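Local coordinates for shikimate dehydrogenase (NADP(+)) (Thermotoga maritima, PDB 3U62), which probably catalyses the reversible NADPH-linked reduction of 3-dehydroshikimate to shikimate, a step in the biosynthesis of chorismate and the aromatic amino acids, at residues P9-I14 with M34-P39; V105-P110 with M130-I135; V163-K168 with D187-N192. One frame throughout, in Å; residues are numbered along the deposited sequence.

Contact 1 (P9-I14 with M34-P39); sequences PVRHSI and MEEIPP. With SO4 (sulfate ion), chain B.
Glu36 reaches from the end of strand 31-36 to the loop 9-14, and one of its oxygens, OE2, gathers three N-H donors. The straightest comes from the backbone: Val10 N lies 2.8 Å from Glu36 OE2, at an N-H...O angle of 170°, meeting the anti lone pair of that oxygen. Arg11 N, 2.9 Å from the same Glu36 OE2, approaches from above the carboxylate plane. The glutamate CG is anti to the backbone N, and the chain extended beyond it brings OE2 to the loop amides.

The third donor adds charge. Arg11 NH1 makes a salt bridge of 3.2 Å to Glu36 OE2, which sits at the edge of the guanidinium and in its plane, while the guanidinium and carboxylate planes stand 82° apart. The arginine's CB, CG and CD also pass close to that oxygen. Two backbone amides and a guanidinium on one oxygen would be expected to favour the ionised glutamate.

Apolar contact is lighter: Val10 CG1 rests 3.9 Å from Glu36 CB and a little farther from Met34 CB. Separately, Met34, bent at chi3 (61°), packs its methyl against a backbone carbonyl, CE 3.3 Å from Arg11 O.

Beyond the Glu36 grip, Val10 to Ser13 form a type I beta turn, closed by Ser13 N to Val10 O. A sulfate, probably from the crystallisation liquor, is held by Ser13 OG at 2.6 Å from its O4 and by Ile14 N; Ser15 OG also binds it, and Ser13 OG caps Ser15 N. The sulfate thus lies at Ser13, Ile14 and Ser15, predicted to bind shikimate, consistent with a strand-turn-helix site whose loop binds an anion, within the substrate-binding domain.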
loop_
_atom_site.group_PDB
_atom_site.type_symbol
_atom_site.label_atom_id
_atom_site.label_comp_id
_atom_site.label_asym_id
_atom_site.label_seq_id
_atom_site.Cartn_x
_atom_site.Cartn_y
_atom_site.Cartn_z
ATOM N N PRO A 9 11.532 -6.587 -5.158
ATOM C CA PRO A 9 11.175 -7.256 -6.411
ATOM C C PRO A 9 9.882 -6.727 -7.038
ATOM O O PRO A 9 9.081 -6.077 -6.356
ATOM C CB PRO A 9 10.976 -8.706 -5.974
ATOM C CG PRO A 9 10.468 -8.602 -4.580
ATOM C CD PRO A 9 11.097 -7.368 -3.982
ATOM N N VAL A 10 9.687 -7.015 -8.325
ATOM C CA VAL A 10 8.462 -6.626 -9.017
ATOM C C VAL A 10 8.057 -7.596 -10.139
ATOM O O VAL A 10 6.972 -7.469 -10.711
ATOM C CB VAL A 10 8.541 -5.158 -9.528
ATOM C CG1 VAL A 10 9.104 -5.078 -10.949
ATOM C CG2 VAL A 10 7.167 -4.492 -9.436
ATOM N N ARG A 11 8.915 -8.568 -10.436
ATOM C CA ARG A 11 8.666 -9.500 -11.542
ATOM C C ARG A 11 7.387 -10.340 -11.383
ATOM O O ARG A 11 6.811 -10.785 -12.375
ATOM C CB ARG A 11 9.887 -10.393 -11.793
ATOM C CG ARG A 11 10.161 -11.408 -10.701
ATOM C CD ARG A 11 11.620 -11.816 -10.667
ATOM N NE ARG A 11 11.857 -12.815 -9.627
ATOM C CZ ARG A 11 12.048 -12.537 -8.339
ATOM N NH1 ARG A 11 12.041 -11.282 -7.908
ATOM N NH2 ARG A 11 12.250 -13.524 -7.476
ATOM N N HIS A 12 6.949 -10.540 -10.139
ATOM C CA HIS A 12 5.729 -11.300 -9.855
ATOM C C HIS A 12 4.519 -10.414 -9.571
ATOM O O HIS A 12 3.521 -10.866 -8.994
ATOM C CB HIS A 12 5.980 -12.313 -8.734
ATOM C CG HIS A 12 6.848 -13.452 -9.159
ATOM N ND1 HIS A 12 8.094 -13.691 -8.621
ATOM C CD2 HIS A 12 6.664 -14.393 -10.116
ATOM C CE1 HIS A 12 8.631 -14.745 -9.213
ATOM N NE2 HIS A 12 7.783 -15.188 -10.124
ATOM N N SER A 13 4.615 -9.157 -9.999
ATOM C CA SER A 13 3.538 -8.181 -9.861
ATOM C C SER A 13 2.282 -8.624 -10.601
ATOM O O SER A 13 2.360 -9.173 -11.705
ATOM C CB SER A 13 3.987 -6.816 -10.388
ATOM O OG SER A 13 2.922 -5.881 -10.381
ATOM N N ILE A 14 1.130 -8.374 -9.987
ATOM C CA ILE A 14 -0.163 -8.681 -10.599
ATOM C C ILE A 14 -0.656 -7.545 -11.503
ATOM O O ILE A 14 -1.641 -7.704 -12.229
ATOM C CB ILE A 14 -1.248 -9.014 -9.534
ATOM C CG1 ILE A 14 -1.561 -7.782 -8.666
ATOM C CG2 ILE A 14 -0.819 -10.219 -8.686
ATOM C CD1 ILE A 14 -2.891 -7.876 -7.942
ATOM N N MET A 34 6.931 -3.774 -16.673
ATOM C CA MET A 34 7.582 -3.968 -15.378
ATOM C C MET A 34 9.083 -3.740 -15.483
ATOM O O MET A 34 9.718 -4.139 -16.463
ATOM C CB MET A 34 7.299 -5.370 -14.823
ATOM C CG MET A 34 7.695 -6.522 -15.748
ATOM S SD MET A 34 7.759 -8.120 -14.920
ATOM C CE MET A 34 6.057 -8.297 -14.379
ATOM N N GLU A 35 9.643 -3.089 -14.468
ATOM C CA GLU A 35 11.070 -2.802 -14.420
ATOM C C GLU A 35 11.591 -3.108 -13.020
ATOM O O GLU A 35 11.389 -2.322 -12.084
ATOM C CB GLU A 35 11.342 -1.335 -14.791
ATOM C CG GLU A 35 10.783 -0.890 -16.152
ATOM C CD GLU A 35 11.718 -1.167 -17.326
ATOM O OE1 GLU A 35 12.769 -1.815 -17.133
ATOM O OE2 GLU A 35 11.399 -0.728 -18.453
ATOM N N GLU A 36 12.245 -4.260 -12.875
ATOM C CA GLU A 36 12.821 -4.651 -11.590
ATOM C C GLU A 36 14.215 -4.047 -11.444
ATOM O O GLU A 36 15.197 -4.569 -11.979
ATOM C CB GLU A 36 12.851 -6.175 -11.437
ATOM C CG GLU A 36 12.984 -6.644 -9.991
ATOM C CD GLU A 36 12.772 -8.140 -9.849
ATOM O OE1 GLU A 36 13.729 -8.906 -10.103
ATOM O OE2 GLU A 36 11.652 -8.554 -9.482
ATOM N N ILE A 37 14.280 -2.935 -10.715
ATOM C CA ILE A 37 15.502 -2.148 -10.584
ATOM C C ILE A 37 16.059 -2.280 -9.169
ATOM O O ILE A 37 15.375 -1.942 -8.204
ATOM C CB ILE A 37 15.238 -0.649 -10.893
ATOM C CG1 ILE A 37 14.519 -0.495 -12.239
ATOM C CG2 ILE A 37 16.551 0.140 -10.881
ATOM C CD1 ILE A 37 13.812 0.841 -12.433
ATOM N N PRO A 38 17.298 -2.791 -9.039
ATOM C CA PRO A 38 17.920 -2.834 -7.716
ATOM C C PRO A 38 18.251 -1.426 -7.208
ATOM O O PRO A 38 18.537 -0.539 -8.019
ATOM C CB PRO A 38 19.198 -3.647 -7.952
ATOM C CG PRO A 38 19.492 -3.499 -9.401
ATOM C CD PRO A 38 18.160 -3.391 -10.075
ATOM N N PRO A 39 18.202 -1.218 -5.874
ATOM C CA PRO A 39 18.475 0.091 -5.270
ATOM C C PRO A 39 19.792 0.716 -5.735
ATOM O O PRO A 39 19.855 1.931 -5.944
ATOM C CB PRO A 39 18.544 -0.226 -3.773
ATOM C CG PRO A 39 17.664 -1.404 -3.606
ATOM C CD PRO A 39 17.822 -2.218 -4.858
HETATM S S SO4 B . 1.812 -5.624 -7.428
HETATM O O1 SO4 B . 1.566 -7.063 -7.364
HETATM O O2 SO4 B . 3.248 -5.374 -7.521
HETATM O O3 SO4 B . 1.286 -4.989 -6.226
HETATM O O4 SO4 B . 1.136 -5.065 -8.602
#

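Contact 2 (V105-P110 with M130-I135); sequences VEVKEP and MGVKDI
Val107 and Glu109 line up against Val132, Lys133 and Asp134 where two neighbouring strands of the Rossmann-type NADP domain are about to begin. Segment 105-110 leads into strand 111-114; segment 130-135 follows helix 118-129 and leads into strand 135-139. The helix ends in a Schellman motif with Gly131, at positive phi, as its C-prime residue.

The valine end is apolar. Val107 CG2 meets the methyl of Met130, 3.7 Å from CE, the two side chains crossing at about a right angle; the methionine's bend at chi3 (64°) sets CE against that branch. The other branch, Val107 CG1, lies 4.1 Å from Val132 CG2, again with the side chains crossed. Leu127 of the preceding helix touches both valines.

Glu109 has its CG anti to the carbonyl carbon (chi1 -62°), and its extended chain slides past Val132 in the opposite direction, CD coming 3.6 Å from Val132 CG1. The carboxylate then meets the backbone of the loop after helix 118-129. Its OE2 accepts from two successive amides: Asp134 N at 2.8 Å from Glu109 OE2, nearly straight at 168°, and Lys133 N, a more bent bond. Both arrive from the same face of the carboxylate, out of its plane.

Pro110, preceded by a cis peptide, lies side by side with Asp134 and points the same way; its CG is 3.6 Å from Asp134 OD2, and its CA makes a CH...O contact with Asp134 O. The second oxygen of Glu109, OE1, takes a bond from a water that also donates to Gly131 O, 2.7 Å from each.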
loop_
_atom_site.group_PDB
_atom_site.type_symbol
_atom_site.label_atom_id
_atom_site.label_comp_id
_atom_site.label_asym_id
_atom_site.label_seq_id
_atom_site.Cartn_x
_atom_site.Cartn_y
_atom_site.Cartn_z
ATOM N N VAL A 105 -17.006 1.202 7.130
ATOM C CA VAL A 105 -16.415 0.578 8.316
ATOM C C VAL A 105 -15.945 1.631 9.320
ATOM O O VAL A 105 -15.255 2.587 8.952
ATOM C CB VAL A 105 -15.226 -0.356 7.935
ATOM C CG1 VAL A 105 -14.606 -1.001 9.173
ATOM C CG2 VAL A 105 -15.677 -1.429 6.953
ATOM N N GLU A 106 -16.332 1.452 10.581
ATOM C CA GLU A 106 -15.812 2.269 11.671
ATOM C C GLU A 106 -14.489 1.670 12.144
ATOM O O GLU A 106 -14.443 0.517 12.578
ATOM C CB GLU A 106 -16.815 2.333 12.831
ATOM C CG GLU A 106 -16.371 3.221 13.997
ATOM C CD GLU A 106 -17.227 3.063 15.246
ATOM O OE1 GLU A 106 -18.182 2.255 15.237
ATOM O OE2 GLU A 106 -16.940 3.754 16.248
ATOM N N VAL A 107 -13.418 2.452 12.041
ATOM C CA VAL A 107 -12.110 2.019 12.523
ATOM C C VAL A 107 -11.995 2.336 14.011
ATOM O O VAL A 107 -11.911 3.502 14.408
ATOM C CB VAL A 107 -10.948 2.657 11.716
ATOM C CG1 VAL A 107 -9.600 2.316 12.340
ATOM C CG2 VAL A 107 -10.983 2.184 10.271
ATOM N N LYS A 108 -12.012 1.286 14.827
ATOM C CA LYS A 108 -11.953 1.429 16.278
ATOM C C LYS A 108 -10.518 1.616 16.764
ATOM O O LYS A 108 -9.578 1.049 16.199
ATOM C CB LYS A 108 -12.619 0.233 16.967
ATOM C CG LYS A 108 -14.122 0.140 16.734
ATOM C CD LYS A 108 -14.731 -1.038 17.477
ATOM C CE LYS A 108 -16.222 -1.145 17.206
ATOM N NZ LYS A 108 -16.804 -2.393 17.791
ATOM N N GLU A 109 -10.366 2.414 17.817
ATOM C CA GLU A 109 -9.059 2.797 18.346
ATOM C C GLU A 109 -8.823 2.204 19.731
ATOM O O GLU A 109 -9.785 1.882 20.432
ATOM C CB GLU A 109 -8.955 4.318 18.426
ATOM C CG GLU A 109 -9.053 5.018 17.088
ATOM C CD GLU A 109 -9.129 6.522 17.230
ATOM O OE1 GLU A 109 -10.011 7.132 16.589
ATOM O OE2 GLU A 109 -8.315 7.103 17.981
ATOM N N PRO A 110 -7.545 2.067 20.147
ATOM C CA PRO A 110 -6.301 2.420 19.447
ATOM C C PRO A 110 -6.025 1.567 18.213
ATOM O O PRO A 110 -6.493 0.429 18.120
ATOM C CB PRO A 110 -5.222 2.162 20.503
ATOM C CG PRO A 110 -5.944 2.225 21.804
ATOM C CD PRO A 110 -7.270 1.614 21.521
ATOM N N MET A 130 -9.290 10.043 8.301
ATOM C CA MET A 130 -10.530 9.425 8.765
ATOM C C MET A 130 -10.852 9.773 10.220
ATOM O O MET A 130 -11.794 9.228 10.802
ATOM C CB MET A 130 -10.463 7.907 8.580
ATOM C CG MET A 130 -10.562 7.452 7.127
ATOM S SD MET A 130 -10.111 5.721 6.886
ATOM C CE MET A 130 -11.388 4.896 7.846
ATOM N N GLY A 131 -10.074 10.684 10.801
ATOM C CA GLY A 131 -10.327 11.170 12.156
ATOM C C GLY A 131 -9.833 10.261 13.266
ATOM O O GLY A 131 -10.234 10.417 14.422
ATOM N N VAL A 132 -8.974 9.308 12.919
ATOM C CA VAL A 132 -8.352 8.433 13.911
ATOM C C VAL A 132 -7.275 9.220 14.658
ATOM O O VAL A 132 -6.474 9.928 14.041
ATOM C CB VAL A 132 -7.753 7.162 13.258
ATOM C CG1 VAL A 132 -7.013 6.307 14.276
ATOM C CG2 VAL A 132 -8.846 6.342 12.578
ATOM N N LYS A 133 -7.265 9.095 15.983
ATOM C CA LYS A 133 -6.358 9.872 16.826
ATOM C C LYS A 133 -5.242 9.038 17.453
ATOM O O LYS A 133 -4.079 9.446 17.452
ATOM C CB LYS A 133 -7.143 10.589 17.929
ATOM C CG LYS A 133 -8.042 11.720 17.442
ATOM C CD LYS A 133 -8.834 12.330 18.595
ATOM C CE LYS A 133 -7.947 13.171 19.504
ATOM N NZ LYS A 133 -8.537 13.335 20.859
ATOM N N ASP A 134 -5.605 7.873 17.986
ATOM C CA ASP A 134 -4.678 7.052 18.755
ATOM C C ASP A 134 -4.020 6.002 17.863
ATOM O O ASP A 134 -4.559 4.907 17.668
ATOM C CB ASP A 134 -5.416 6.394 19.924
ATOM C CG ASP A 134 -4.518 6.132 21.122
ATOM O OD1 ASP A 134 -3.299 6.402 21.047
ATOM O OD2 ASP A 134 -5.038 5.650 22.150
ATOM N N ILE A 135 -2.856 6.351 17.318
ATOM C CA ILE A 135 -2.137 5.479 16.392
ATOM C C ILE A 135 -0.779 5.087 16.968
ATOM O O ILE A 135 0.031 5.947 17.327
ATOM C CB ILE A 135 -1.963 6.132 14.992
ATOM C CG1 ILE A 135 -3.324 6.541 14.416
ATOM C CG2 ILE A 135 -1.244 5.175 14.032
ATOM C CD1 ILE A 135 -3.256 7.561 13.289
HETATM O O HOH W 1 -10.961 9.673 16.964
#

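Contact 3 (V163-K168 with D187-N192); sequences VVKKAK and DDSLKN
Asp188 meets Lys165 near the C-terminal end of helix 160-165. The lysine chain turns at chi2 (68°), which sets CD beside the aspartate; its CE lies 3.4 Å from Asp188 OD1. Its NZ then faces both carboxylate oxygens almost equally, 3.0 Å from Asp188 OD2 and 3.1 Å from OD1, in a salt bridge whose hydrogen bonds are both weak.

Ser189 comes next, where the backbones run closest, CA to CA 4.1 Å from Lys165. Its OG is 3.6 Å from Lys165 CB, but its hydrogen-bond partners lie outside the two segments, at Asp161 and Ser186. Val164 packs against the same residue: with CG1 anti to the backbone N (chi1 169°), that methyl sits 3.5 Å from Ser189 O. A water lies between Val164 O and Ser189 O, within hydrogen-bonding distance of both.

Leu190 brings its side-chain end near the valine, and it also packs on helix 205-213 and on Leu170 of strand 169-172. Lys191 adds a salt bridge, 3.4 Å from its NZ to Asp188 OD2, whose hydrogen bond is weak. In this salt-bridge network the aspartate stands between two lysines, whose charges it would partly offset.

The arrangement joins helix 160-165 to the short helix 187-190, which pack side by side over Leu170 of strand 169-172, on one face of the parallel sheet of the Rossmann-type domain, one before the strand in the chain and one after.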
loop_
_atom_site.group_PDB
_atom_site.type_symbol
_atom_site.label_atom_id
_atom_site.label_comp_id
_atom_site.label_asym_id
_atom_site.label_seq_id
_atom_site.Cartn_x
_atom_site.Cartn_y
_atom_site.Cartn_z
ATOM N N VAL A 163 1.336 -4.451 22.821
ATOM C CA VAL A 163 0.618 -3.263 22.350
ATOM C C VAL A 163 -0.692 -3.610 21.633
ATOM O O VAL A 163 -1.678 -2.879 21.759
ATOM C CB VAL A 163 1.497 -2.305 21.482
ATOM C CG1 VAL A 163 2.691 -1.786 22.283
ATOM C CG2 VAL A 163 1.951 -2.972 20.193
ATOM N N VAL A 164 -0.699 -4.723 20.898
ATOM C CA VAL A 164 -1.904 -5.181 20.198
ATOM C C VAL A 164 -3.002 -5.572 21.196
ATOM O O VAL A 164 -4.189 -5.348 20.940
ATOM C CB VAL A 164 -1.600 -6.339 19.204
ATOM C CG1 VAL A 164 -2.883 -6.980 18.680
ATOM C CG2 VAL A 164 -0.765 -5.832 18.040
ATOM N N LYS A 165 -2.595 -6.131 22.335
ATOM C CA LYS A 165 -3.518 -6.484 23.415
ATOM C C LYS A 165 -4.353 -5.282 23.882
ATOM O O LYS A 165 -5.509 -5.441 24.281
ATOM C CB LYS A 165 -2.742 -7.096 24.589
ATOM C CG LYS A 165 -3.585 -7.528 25.791
ATOM C CD LYS A 165 -4.486 -8.715 25.471
ATOM C CE LYS A 165 -5.353 -9.076 26.665
ATOM N NZ LYS A 165 -6.283 -10.199 26.361
ATOM N N LYS A 166 -3.765 -4.087 23.812
ATOM C CA LYS A 166 -4.419 -2.850 24.256
ATOM C C LYS A 166 -5.111 -2.086 23.120
ATOM O O LYS A 166 -5.638 -0.989 23.330
ATOM C CB LYS A 166 -3.404 -1.939 24.959
ATOM C CG LYS A 166 -2.860 -2.492 26.272
ATOM C CD LYS A 166 -1.946 -1.492 26.981
ATOM C CE LYS A 166 -1.545 -2.060 28.364
ATOM N NZ LYS A 166 -0.706 -1.100 29.136
ATOM N N ALA A 167 -5.116 -2.677 21.926
ATOM C CA ALA A 167 -5.640 -2.018 20.730
ATOM C C ALA A 167 -6.932 -2.650 20.222
ATOM O O ALA A 167 -7.328 -3.729 20.671
ATOM C CB ALA A 167 -4.586 -2.012 19.635
ATOM N N LYS A 168 -7.581 -1.969 19.278
ATOM C CA LYS A 168 -8.816 -2.462 18.672
ATOM C C LYS A 168 -8.684 -2.730 17.172
ATOM O O LYS A 168 -9.475 -3.487 16.606
ATOM C CB LYS A 168 -9.978 -1.502 18.945
ATOM C CG LYS A 168 -10.419 -1.468 20.400
ATOM C CD LYS A 168 -11.786 -0.828 20.554
ATOM C CE LYS A 168 -12.204 -0.775 22.014
ATOM N NZ LYS A 168 -13.616 -0.318 22.171
ATOM N N ASP A 187 -2.566 -15.120 19.954
ATOM C CA ASP A 187 -4.012 -15.282 19.801
ATOM C C ASP A 187 -4.760 -14.408 20.800
ATOM O O ASP A 187 -5.749 -13.762 20.448
ATOM C CB ASP A 187 -4.414 -16.745 20.011
ATOM C CG ASP A 187 -4.008 -17.643 18.857
ATOM O OD1 ASP A 187 -3.305 -17.173 17.935
ATOM O OD2 ASP A 187 -4.394 -18.831 18.872
ATOM N N ASP A 188 -4.278 -14.397 22.043
ATOM C CA ASP A 188 -4.863 -13.592 23.116
ATOM C C ASP A 188 -4.920 -12.105 22.762
ATOM O O ASP A 188 -5.911 -11.433 23.053
ATOM C CB ASP A 188 -4.082 -13.793 24.420
ATOM C CG ASP A 188 -4.643 -12.977 25.573
ATOM O OD1 ASP A 188 -3.906 -12.122 26.109
ATOM O OD2 ASP A 188 -5.820 -13.184 25.941
ATOM N N SER A 189 -3.857 -11.601 22.139
ATOM C CA SER A 189 -3.787 -10.198 21.733
ATOM C C SER A 189 -4.661 -9.899 20.513
ATOM O O SER A 189 -5.258 -8.823 20.422
ATOM C CB SER A 189 -2.338 -9.785 21.464
ATOM O OG SER A 189 -1.542 -9.919 22.634
ATOM N N LEU A 190 -4.736 -10.855 19.588
ATOM C CA LEU A 190 -5.508 -10.689 18.357
ATOM C C LEU A 190 -7.014 -10.841 18.550
ATOM O O LEU A 190 -7.794 -10.163 17.877
ATOM C CB LEU A 190 -5.047 -11.688 17.290
ATOM C CG LEU A 190 -3.658 -11.549 16.658
ATOM C CD1 LEU A 190 -3.300 -12.815 15.897
ATOM C CD2 LEU A 190 -3.585 -10.338 15.739
ATOM N N LYS A 191 -7.414 -11.727 19.460
ATOM C CA LYS A 191 -8.803 -12.210 19.535
ATOM C C LYS A 191 -9.875 -11.129 19.660
ATOM O O LYS A 191 -10.960 -11.263 19.090
ATOM C CB LYS A 191 -8.967 -13.252 20.653
ATOM C CG LYS A 191 -8.844 -12.695 22.069
ATOM C CD LYS A 191 -8.997 -13.779 23.118
ATOM C CE LYS A 191 -8.941 -13.183 24.519
ATOM N NZ LYS A 191 -8.990 -14.233 25.578
ATOM N N ASN A 192 -9.572 -10.065 20.400
ATOM C CA ASN A 192 -10.554 -9.023 20.675
ATOM C C ASN A 192 -10.413 -7.778 19.806
ATOM O O ASN A 192 -11.084 -6.770 20.051
ATOM C CB ASN A 192 -10.526 -8.642 22.157
ATOM C CG ASN A 192 -11.137 -9.713 23.042
ATOM O OD1 ASN A 192 -11.979 -10.502 22.606
ATOM N ND2 ASN A 192 -10.721 -9.739 24.303
HETATM O O HOH W 2 -6.843 -6.601 21.213
#

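In the fold
Contact 1 comes first along the chain: it closes the loop that carries helix 15-26 between strands 2-7 and 31-36, within the substrate-binding domain. Contacts 2 and 3 follow in the nucleotide-binding domain. Contact 2 closes the segment from strand 111-114 through helix 118-129, and contact 3 the one through strand 169-172. All three are in series, none nested or crossed. Contact 1 lies on the opposite side of the chain's centre from the other two, whose centres are about 15 Å apart. Contacts 2 and 3 meet at Pro110 and Lys168, where Pro110 O probably accepts from Lys168 N, as strands 111-114 and 169-172 begin side by side in the parallel sheet.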